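Local coordinates for periplasmic binding protein (Veillonella parvula, PDB 4N01) that probably binds a solute in the periplasm and hands it to a membrane transporter, as a two-lobed periplasmic binding protein, at residues A[92-97]-A[308-313]; A[125-130]-A[177-182]; A[226-231]-A[318-323]. One frame throughout, in Å; residues are numbered along the deposited sequence.

Contact 1. Residues A[92-97]-A[308-313]; sequences KEEEIY and RVKLSE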
# COMPACT_ATOMS: atom_id res chain seq x y z
N LYS A 92 -1.79 7.73 10.85
CA LYS A 92 -2.36 6.38 10.91
C LYS A 92 -3.73 6.41 10.21
O LYS A 92 -4.53 7.31 10.47
CB LYS A 92 -2.53 5.96 12.37
CG LYS A 92 -3.27 4.63 12.54
CD LYS A 92 -3.34 4.22 14.01
CE LYS A 92 -4.17 2.95 14.18
NZ LYS A 92 -4.78 2.84 15.53
N GLU A 93 -3.98 5.46 9.32
CA GLU A 93 -5.23 5.44 8.53
C GLU A 93 -6.21 4.36 8.96
O GLU A 93 -7.42 4.48 8.74
CB GLU A 93 -4.93 5.24 7.04
CG GLU A 93 -4.17 6.38 6.39
CD GLU A 93 -3.72 6.04 4.98
OE1 GLU A 93 -4.50 5.39 4.24
OE2 GLU A 93 -2.58 6.41 4.62
N GLU A 94 -5.69 3.28 9.53
CA GLU A 94 -6.51 2.12 9.89
C GLU A 94 -5.77 1.35 10.96
O GLU A 94 -4.64 1.71 11.30
CB GLU A 94 -6.76 1.24 8.65
CG GLU A 94 -5.53 0.99 7.78
CD GLU A 94 -5.79 0.02 6.62
OE1 GLU A 94 -5.85 -1.21 6.87
OE2 GLU A 94 -5.92 0.48 5.45
N GLU A 95 -6.39 0.29 11.50
CA GLU A 95 -5.76 -0.53 12.53
C GLU A 95 -4.38 -1.01 12.06
O GLU A 95 -4.23 -1.46 10.92
CB GLU A 95 -6.62 -1.75 12.88
CG GLU A 95 -6.04 -2.64 13.98
CD GLU A 95 -6.71 -4.01 14.10
OE1 GLU A 95 -7.20 -4.53 13.08
OE2 GLU A 95 -6.74 -4.56 15.22
N ILE A 96 -3.40 -0.89 12.94
CA ILE A 96 -2.04 -1.33 12.63
C ILE A 96 -2.07 -2.84 12.41
O ILE A 96 -2.80 -3.55 13.10
CB ILE A 96 -1.09 -1.00 13.79
CG1 ILE A 96 -1.08 0.52 14.02
CG2 ILE A 96 0.33 -1.52 13.53
CD1 ILE A 96 -0.71 1.31 12.79
N TYR A 97 -1.33 -3.32 11.42
CA TYR A 97 -1.20 -4.76 11.16
C TYR A 97 -0.87 -5.45 12.49
O TYR A 97 0.13 -5.12 13.13
CB TYR A 97 -0.08 -4.96 10.14
CG TYR A 97 -0.04 -6.30 9.46
CD1 TYR A 97 -1.20 -6.88 8.95
CD2 TYR A 97 1.16 -6.98 9.30
CE1 TYR A 97 -1.17 -8.11 8.31
CE2 TYR A 97 1.20 -8.21 8.67
CZ TYR A 97 0.04 -8.77 8.17
OH TYR A 97 0.07 -9.99 7.54
N ARG A 308 -14.02 -8.28 0.49
CA ARG A 308 -13.62 -7.18 1.36
C ARG A 308 -12.11 -7.07 1.46
O ARG A 308 -11.44 -8.07 1.68
CB ARG A 308 -14.19 -7.42 2.76
CG ARG A 308 -13.91 -6.33 3.77
CD ARG A 308 -14.45 -6.75 5.12
NE ARG A 308 -14.32 -5.70 6.13
CZ ARG A 308 -13.21 -5.47 6.82
NH1 ARG A 308 -12.14 -6.21 6.58
NH2 ARG A 308 -13.18 -4.50 7.73
N VAL A 309 -11.57 -5.86 1.29
CA VAL A 309 -10.15 -5.64 1.59
C VAL A 309 -9.97 -4.34 2.35
O VAL A 309 -10.86 -3.49 2.34
CB VAL A 309 -9.28 -5.54 0.31
CG1 VAL A 309 -9.32 -6.84 -0.49
CG2 VAL A 309 -9.70 -4.33 -0.55
N LYS A 310 -8.83 -4.20 3.00
CA LYS A 310 -8.37 -2.90 3.47
C LYS A 310 -7.44 -2.36 2.41
O LYS A 310 -6.74 -3.12 1.74
CB LYS A 310 -7.61 -3.03 4.78
CG LYS A 310 -8.43 -3.66 5.91
CD LYS A 310 -9.62 -2.78 6.26
CE LYS A 310 -9.16 -1.52 6.97
NZ LYS A 310 -10.31 -0.63 7.34
N LEU A 311 -7.43 -1.04 2.25
CA LEU A 311 -6.56 -0.40 1.26
C LEU A 311 -5.09 -0.74 1.52
O LEU A 311 -4.31 -0.87 0.57
CB LEU A 311 -6.77 1.11 1.30
CG LEU A 311 -6.12 1.93 0.19
CD1 LEU A 311 -6.77 1.60 -1.15
CD2 LEU A 311 -6.23 3.42 0.50
N SER A 312 -4.72 -0.90 2.78
CA SER A 312 -3.35 -1.25 3.17
C SER A 312 -2.91 -2.60 2.60
O SER A 312 -1.70 -2.86 2.48
CB SER A 312 -3.22 -1.28 4.68
OG SER A 312 -4.01 -2.33 5.22
N GLU A 313 -3.87 -3.46 2.28
CA GLU A 313 -3.60 -4.80 1.79
C GLU A 313 -3.28 -4.84 0.32
O GLU A 313 -2.60 -5.77 -0.15
CB GLU A 313 -4.82 -5.71 2.06
CG GLU A 313 -4.98 -6.09 3.53
CD GLU A 313 -6.26 -6.87 3.80
OE1 GLU A 313 -7.27 -6.65 3.09
OE2 GLU A 313 -6.25 -7.71 4.72
O HOH W 1 -9.74 2.48 7.19
O HOH W 2 -9.24 0.04 10.53
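Glu94 reaches across to Ser312 and Lys310, joining the loop that follows strand 86-90 in the N-terminal lobe to the turn between strand 306-309 and helix 311-314 in the C-terminal lobe. Bridging two lobes that each hold a parallel sheet is consistent with the closing face of a periplasmic binding protein cleft. The carboxylate is gripped at both oxygens. Backbone N of Ser312 meets Glu94 OE2 on the syn side at 3.2 Å, in a bent bond (N-H...O 143°). In the modelled conformer, one of two deposited, Ser312 OG donates to Glu94 OE1 at 2.7 Å, coming from above the carboxylate plane. The side chains of Glu94 and Lys310 run alongside one another, head to tail, and the lysine, bent at chi2 (-63°) and chi3 (-71°), folds back beside Glu94 OE1, placing both CB and CE of Lys310 3.3 Å from it. Its ammonium does not form a salt bridge there: Lys310 NZ bonds to the carbonyl O of Asp271 and to a water that donates a weak bond to Glu93 O. A second water takes a bond from Glu95 N. Lys310 N donates to OE1 of Glu313 at 2.9 Å.

Contact 2. Residues A[125-130]-A[177-182]; sequences PDFATG and EIFGVK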
# COMPACT_ATOMS: atom_id res chain seq x y z
N PRO A 125 14.55 15.10 13.88
CA PRO A 125 14.59 14.01 12.90
C PRO A 125 15.85 14.07 12.05
O PRO A 125 16.39 15.16 11.83
CB PRO A 125 13.38 14.30 12.02
CG PRO A 125 13.21 15.78 12.10
CD PRO A 125 13.58 16.14 13.51
N ASP A 126 16.32 12.91 11.58
CA ASP A 126 17.47 12.87 10.68
C ASP A 126 17.12 12.12 9.41
O ASP A 126 17.90 12.10 8.45
CB ASP A 126 18.71 12.29 11.37
CG ASP A 126 18.49 10.88 11.93
OD1 ASP A 126 17.37 10.33 11.83
OD2 ASP A 126 19.46 10.31 12.49
N PHE A 127 15.93 11.52 9.39
CA PHE A 127 15.47 10.72 8.26
C PHE A 127 13.95 10.77 8.25
O PHE A 127 13.32 10.69 9.30
CB PHE A 127 15.95 9.28 8.44
CG PHE A 127 15.46 8.31 7.38
CD1 PHE A 127 16.24 8.04 6.27
CD2 PHE A 127 14.24 7.66 7.52
CE1 PHE A 127 15.81 7.14 5.30
CE2 PHE A 127 13.80 6.74 6.55
CZ PHE A 127 14.60 6.49 5.44
N ALA A 128 13.36 10.90 7.06
CA ALA A 128 11.90 10.91 6.96
C ALA A 128 11.49 10.08 5.77
O ALA A 128 12.18 10.07 4.76
CB ALA A 128 11.38 12.33 6.81
N THR A 129 10.37 9.36 5.89
CA THR A 129 9.86 8.56 4.79
C THR A 129 8.34 8.59 4.80
O THR A 129 7.74 8.92 5.83
CB THR A 129 10.35 7.10 4.88
OG1 THR A 129 9.88 6.36 3.73
CG2 THR A 129 9.82 6.44 6.15
N GLY A 130 7.71 8.26 3.67
CA GLY A 130 6.26 8.32 3.55
C GLY A 130 5.83 8.37 2.10
O GLY A 130 6.67 8.32 1.20
N GLU A 177 18.96 -1.91 3.99
CA GLU A 177 20.34 -1.45 3.81
C GLU A 177 20.57 -0.10 4.49
O GLU A 177 21.59 0.10 5.16
CB GLU A 177 20.69 -1.38 2.32
CG GLU A 177 20.75 -2.75 1.65
CD GLU A 177 20.88 -2.68 0.13
OE1 GLU A 177 20.42 -1.68 -0.48
OE2 GLU A 177 21.42 -3.63 -0.46
N ILE A 178 19.63 0.82 4.34
CA ILE A 178 19.76 2.15 4.96
C ILE A 178 19.91 2.03 6.47
O ILE A 178 20.68 2.77 7.11
CB ILE A 178 18.53 3.05 4.64
CG1 ILE A 178 18.49 3.40 3.14
CG2 ILE A 178 18.57 4.34 5.45
CD1 ILE A 178 17.16 4.06 2.69
N PHE A 179 19.22 1.06 7.06
CA PHE A 179 19.21 0.93 8.52
C PHE A 179 20.15 -0.14 9.05
O PHE A 179 20.08 -0.49 10.23
CB PHE A 179 17.77 0.74 9.02
CG PHE A 179 17.00 2.03 9.09
CD1 PHE A 179 16.99 2.77 10.28
CD2 PHE A 179 16.36 2.54 7.97
CE1 PHE A 179 16.31 3.98 10.34
CE2 PHE A 179 15.68 3.75 8.03
CZ PHE A 179 15.66 4.47 9.22
N GLY A 180 21.03 -0.64 8.19
CA GLY A 180 22.02 -1.63 8.62
C GLY A 180 21.42 -2.97 9.03
O GLY A 180 22.02 -3.70 9.81
N VAL A 181 20.24 -3.29 8.49
CA VAL A 181 19.61 -4.58 8.77
C VAL A 181 19.21 -5.32 7.49
O VAL A 181 18.12 -5.90 7.40
CB VAL A 181 18.38 -4.42 9.71
CG1 VAL A 181 18.82 -3.91 11.08
CG2 VAL A 181 17.34 -3.48 9.11
N LYS A 182 20.09 -5.29 6.50
CA LYS A 182 19.81 -5.98 5.23
C LYS A 182 19.42 -7.46 5.38
O LYS A 182 18.47 -7.91 4.72
CB LYS A 182 20.96 -5.80 4.23
CG LYS A 182 20.64 -6.30 2.82
CD LYS A 182 21.84 -6.18 1.87
CE LYS A 182 21.54 -6.84 0.53
NZ LYS A 182 22.80 -7.16 -0.22
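Phe127 and Phe179 form a T-shaped pair, with the edge of Phe179 aimed at a face of Phe127. The planes stand at 84° and the centroids lie 5.1 Å apart. Contact is off-centre: Phe179 CE2 sits over the rim of the Phe127 ring, 3.8 Å from Phe127 CE2, while CZ of Phe179 comes 3.9 Å from Phe127 CD2. Ile178 adds its CG2 branch, which approaches CE1 of Phe127 obliquely at 3.9 Å. No polar atoms take part, and all three side chains are buried. Phe127 leaves the strand with CG anti to the backbone N (chi1 176°), which carries its ring out toward the helix end. On the other side a Schellman motif ends the helix just after Ile178. Gly180, at positive phi, is the C-prime residue, and its N bonds to Glu177 O at 3.2 Å; this turn sets Phe179 where the chain leaves the helix. Further out, Ala66 and Pro63 touch both rings, Met77 of helix 71-79 and Leu82 touch Phe179, and Trp46 of strand 44-50 lies against Phe127 and Ile178. The pair thus fills the layer between parallel strands 66-68 and 127-129 of the N-terminal sheet and the end of helix 165-178.

Contact 3. Residues A[226-231]-A[318-323]; sequences EGYTTN and VRTVDA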
# COMPACT_ATOMS: atom_id res chain seq x y z
N GLU A 226 -3.94 1.32 -13.22
CA GLU A 226 -2.64 0.71 -13.48
C GLU A 226 -1.77 0.74 -12.24
O GLU A 226 -2.09 1.41 -11.27
CB GLU A 226 -1.92 1.43 -14.64
CG GLU A 226 -2.70 1.45 -15.97
CD GLU A 226 -3.02 0.07 -16.54
OE1 GLU A 226 -2.44 -0.94 -16.08
OE2 GLU A 226 -3.85 -0.01 -17.48
N GLY A 227 -0.67 -0.01 -12.26
CA GLY A 227 0.28 0.06 -11.16
C GLY A 227 0.12 -1.03 -10.13
O GLY A 227 -0.38 -2.12 -10.42
N TYR A 228 0.53 -0.72 -8.91
CA TYR A 228 0.71 -1.74 -7.88
C TYR A 228 -0.48 -2.67 -7.68
O TYR A 228 -0.33 -3.90 -7.71
CB TYR A 228 1.11 -1.07 -6.56
CG TYR A 228 1.60 -2.05 -5.53
CD1 TYR A 228 2.92 -2.47 -5.53
CD2 TYR A 228 0.73 -2.55 -4.57
CE1 TYR A 228 3.38 -3.37 -4.59
CE2 TYR A 228 1.18 -3.45 -3.61
CZ TYR A 228 2.51 -3.85 -3.63
OH TYR A 228 2.96 -4.74 -2.69
N THR A 229 -1.67 -2.11 -7.47
CA THR A 229 -2.83 -2.93 -7.14
C THR A 229 -3.13 -3.91 -8.28
O THR A 229 -3.40 -5.09 -8.06
CB THR A 229 -4.08 -2.06 -6.88
OG1 THR A 229 -3.85 -1.24 -5.73
CG2 THR A 229 -5.31 -2.94 -6.64
N THR A 230 -3.06 -3.41 -9.51
CA THR A 230 -3.29 -4.25 -10.68
C THR A 230 -2.24 -5.35 -10.77
O THR A 230 -2.56 -6.52 -11.00
CB THR A 230 -3.24 -3.39 -11.94
OG1 THR A 230 -4.40 -2.54 -11.96
CG2 THR A 230 -3.22 -4.26 -13.19
N ASN A 231 -0.98 -4.98 -10.58
CA ASN A 231 0.11 -5.93 -10.73
C ASN A 231 0.15 -7.05 -9.69
O ASN A 231 0.48 -8.18 -10.02
CB ASN A 231 1.44 -5.20 -10.80
CG ASN A 231 1.58 -4.42 -12.07
OD1 ASN A 231 1.04 -4.83 -13.11
ND2 ASN A 231 2.27 -3.29 -12.02
N VAL A 318 3.59 -4.21 3.91
CA VAL A 318 4.09 -5.50 4.35
C VAL A 318 2.99 -6.54 4.36
O VAL A 318 3.20 -7.67 4.77
CB VAL A 318 4.73 -5.42 5.75
CG1 VAL A 318 5.89 -4.43 5.74
CG2 VAL A 318 3.68 -5.01 6.77
N ARG A 319 1.80 -6.16 3.88
CA ARG A 319 0.64 -7.05 4.00
C ARG A 319 0.31 -7.80 2.73
O ARG A 319 -0.63 -8.61 2.73
CB ARG A 319 -0.60 -6.25 4.41
CG ARG A 319 -0.43 -5.37 5.63
CD ARG A 319 -1.80 -4.85 6.02
NE ARG A 319 -1.72 -3.81 7.03
CZ ARG A 319 -2.73 -3.48 7.83
NH1 ARG A 319 -3.89 -4.14 7.76
NH2 ARG A 319 -2.58 -2.50 8.71
N THR A 320 1.02 -7.52 1.64
CA THR A 320 0.55 -7.96 0.33
C THR A 320 0.37 -9.46 0.16
O THR A 320 -0.72 -9.92 -0.22
CB THR A 320 1.45 -7.46 -0.83
OG1 THR A 320 1.64 -6.04 -0.70
CG2 THR A 320 0.77 -7.74 -2.16
N VAL A 321 1.42 -10.22 0.40
CA VAL A 321 1.35 -11.66 0.16
C VAL A 321 0.35 -12.33 1.12
O VAL A 321 -0.38 -13.23 0.72
CB VAL A 321 2.74 -12.32 0.21
CG1 VAL A 321 2.61 -13.83 0.19
CG2 VAL A 321 3.56 -11.85 -1.00
N ASP A 322 0.29 -11.84 2.35
CA ASP A 322 -0.70 -12.33 3.32
C ASP A 322 -2.12 -12.12 2.81
O ASP A 322 -2.96 -13.02 2.88
CB ASP A 322 -0.52 -11.64 4.67
CG ASP A 322 -1.52 -12.11 5.70
OD1 ASP A 322 -1.33 -13.21 6.25
OD2 ASP A 322 -2.51 -11.38 5.95
N ALA A 323 -2.38 -10.93 2.27
CA ALA A 323 -3.70 -10.61 1.72
C ALA A 323 -3.98 -11.41 0.45
O ALA A 323 -5.11 -11.88 0.23
CB ALA A 323 -3.78 -9.12 1.43
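Tyr228 and Thr320 meet through their hydroxyls. The hydrogen bond between Tyr228 OH and Thr320 OG1 is short, at 2.7 Å, and either oxygen could be the donor. The side chains approach head-on from their two helices, and Thr320 OG1 lies at the edge of the phenol, in the plane of its ring, so Thr320 uses the rim of the phenol and not its face. Tyr228 carries CG anti to the backbone N (chi1 -168°), which swings the ring away from its own helix and across to the other. Thr320 CB and CG2 close in on Tyr228 OH at 3.6 and 3.8 Å, so the tight part is confined to the hydroxyl end; only 73 Å² is buried in all. Helix 228-234 follows strand 221-224 and helix 320-332 follows helix 311-314, in the alpha/beta fold of the binding protein, and Leu165 of helix 165-178 touches both Tyr228 and Thr320. Gly227 is the N-cap of the first helix, its carbonyl O taking the bond from Asn231 N at 2.9 Å. A phenylalanine in place of Tyr228 would probably leave the buried hydroxyl of Thr320 without this partner. The contact itself is buried, and on its loose side the segments diverge and turn to other partners. Thr229 OG1 bonds to the carbonyl O of Ile314, and Arg319 leads off to a salt bridge with Glu75 of helix 71-79. Asp322, the exposed residue of segment 318-323, touches Tyr97 instead.

Overall arrangement
Contact 2 lies within the N-terminal lobe and is buried and wholly apolar, whereas contact 3, equally buried but nearer the centre of the chain, rests on a single hydroxyl pair between helices. Contact 1 is only partly buried; it spans the two lobes with a carboxylate held by one backbone N-H and a serine hydroxyl, waters alongside. Contacts 1 and 3 touch, their centres about 13 Å apart: Arg319 NH2 probably bonds to Glu95 O at 2.9 Å, and helices 311-314 and 320-332 are consecutive in the chain. Contact 2 stands apart, its centre about 23 Å from each of the others, although helix 165-178 takes part in it and lends Leu165 to the surroundings of contact 3.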